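Local coordinates for protein AvrL567-A (Melampsora lini, PDB 2OPC) that is an avirulence protein of flax rust, probably recognised by a plant disease-resistance protein, and binds cobalt in the crystal, at residues A[82-86]-A[87-91]. Residues are numbered along the deposited sequence; the frame is centred on the assembly and turned at random.
Sequences SNMDQ and HWAQA
Met84 reaches across the bend of a surface loop and lies alongside the methyl group of Ala89, five residues on. The contact is apolar and local. Met84 CE comes to 3.8 Å from Ala89 CB, and SD passes the same methyl at 3.9 Å. CG is hardly farther, so the last three atoms of the methionine run past Ala89 CB rather than meeting it end-on. The torsions explain this. CG sits opposite the carbonyl carbon (chi1 -68°), and beyond it the chain is fully stretched (chi2 175°, chi3 169°), which carries the methyl to the far arm of the bend. There Met84 CE also rests 3.7 Å from the backbone O of Gln90. Ala89 meets this chain with its CB directed at the 82-86 arm.

At the outer end of the bend, the His87 ring stands over the preceding peptide. Gln86 O lies over one ring face, 3.3 Å from His87 CG. It is equally near His87 ND1, but the angle is poor and no hydrogen bond forms. The Gln86 side chain folds at chi2, and of its atoms only Gln86 CB stays near the ring, 3.8 Å from His87 CD2. No hydrogen bond joins the two arms. Within the first, a weak bond runs from Asp85 N to Asn83 O.

Gln86 and His87 are exposed, whereas Met84 is buried and also touches Gln92. The loop leaves strand 75-81, an outermost strand of the four-stranded antiparallel sheet. It then passes strand 44-48, an outer strand of the three-stranded sheet. Backbone hydrogen bonds tie Met84 to Trp48 and Ala89 to Phe46, so both arms of the bend are fastened to that edge.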
# COMPACT_ATOMS: atom_id res chain seq x y z
N SER A 82 3.35 -12.43 6.87
CA SER A 82 3.78 -12.30 8.25
C SER A 82 5.26 -12.66 8.46
O SER A 82 5.77 -12.48 9.56
CB SER A 82 2.87 -13.12 9.17
OG SER A 82 2.78 -14.47 8.76
N ASN A 83 5.94 -13.11 7.41
CA ASN A 83 7.39 -13.31 7.54
C ASN A 83 8.16 -12.05 7.21
O ASN A 83 9.39 -12.01 7.32
CB ASN A 83 7.91 -14.51 6.72
CG ASN A 83 7.51 -15.82 7.32
OD1 ASN A 83 7.22 -15.91 8.51
ND2 ASN A 83 7.50 -16.85 6.50
N MET A 84 7.45 -10.96 6.89
CA MET A 84 8.09 -9.67 6.64
C MET A 84 8.22 -8.86 7.94
O MET A 84 7.99 -7.64 7.97
CB MET A 84 7.25 -8.87 5.62
CG MET A 84 7.29 -9.51 4.26
SD MET A 84 6.18 -8.61 3.16
CE MET A 84 6.63 -9.29 1.58
N ASP A 85 8.64 -9.52 9.00
CA ASP A 85 8.64 -8.89 10.32
C ASP A 85 10.00 -8.30 10.73
O ASP A 85 10.05 -7.51 11.70
CB ASP A 85 8.16 -9.88 11.40
CG ASP A 85 8.91 -11.22 11.41
OD1 ASP A 85 9.69 -11.46 10.47
OD2 ASP A 85 8.67 -12.05 12.33
N GLN A 86 11.08 -8.65 10.03
CA GLN A 86 12.42 -8.21 10.43
C GLN A 86 13.00 -7.12 9.54
O GLN A 86 13.90 -6.38 9.96
CB GLN A 86 13.40 -9.39 10.44
CG GLN A 86 13.02 -10.45 11.49
CD GLN A 86 13.36 -10.05 12.94
OE1 GLN A 86 13.89 -8.96 13.23
NE2 GLN A 86 13.09 -10.97 13.87
N HIS A 87 12.50 -7.04 8.31
CA HIS A 87 13.08 -6.12 7.33
C HIS A 87 11.94 -5.56 6.51
O HIS A 87 11.00 -6.27 6.20
CB HIS A 87 14.05 -6.85 6.38
CG HIS A 87 15.27 -7.33 7.10
ND1 HIS A 87 16.23 -6.47 7.58
CD2 HIS A 87 15.64 -8.57 7.49
CE1 HIS A 87 17.15 -7.18 8.22
NE2 HIS A 87 16.81 -8.46 8.19
N TRP A 88 12.02 -4.28 6.16
CA TRP A 88 11.03 -3.71 5.25
C TRP A 88 11.14 -4.39 3.88
O TRP A 88 12.25 -4.68 3.41
CB TRP A 88 11.31 -2.23 5.08
CG TRP A 88 11.06 -1.42 6.27
CD1 TRP A 88 11.96 -1.04 7.24
CD2 TRP A 88 9.81 -0.81 6.60
NE1 TRP A 88 11.32 -0.23 8.16
CE2 TRP A 88 10.00 -0.09 7.81
CE3 TRP A 88 8.55 -0.80 6.01
CZ2 TRP A 88 8.95 0.67 8.40
CZ3 TRP A 88 7.52 -0.11 6.62
CH2 TRP A 88 7.73 0.63 7.77
N ALA A 89 10.00 -4.64 3.25
CA ALA A 89 9.99 -5.39 1.99
C ALA A 89 9.08 -4.75 0.96
O ALA A 89 8.05 -4.19 1.32
CB ALA A 89 9.51 -6.84 2.25
N GLN A 90 9.40 -4.92 -0.32
CA GLN A 90 8.46 -4.57 -1.36
C GLN A 90 7.38 -5.65 -1.40
O GLN A 90 7.60 -6.80 -0.99
CB GLN A 90 9.17 -4.62 -2.72
CG GLN A 90 10.29 -3.67 -2.87
CD GLN A 90 11.07 -3.91 -4.13
OE1 GLN A 90 10.48 -4.12 -5.19
NE2 GLN A 90 12.40 -3.87 -4.03
N ALA A 91 6.21 -5.30 -1.89
CA ALA A 91 5.21 -6.32 -2.13
C ALA A 91 5.75 -7.33 -3.16
O ALA A 91 6.45 -6.97 -4.08
CB ALA A 91 3.87 -5.68 -2.59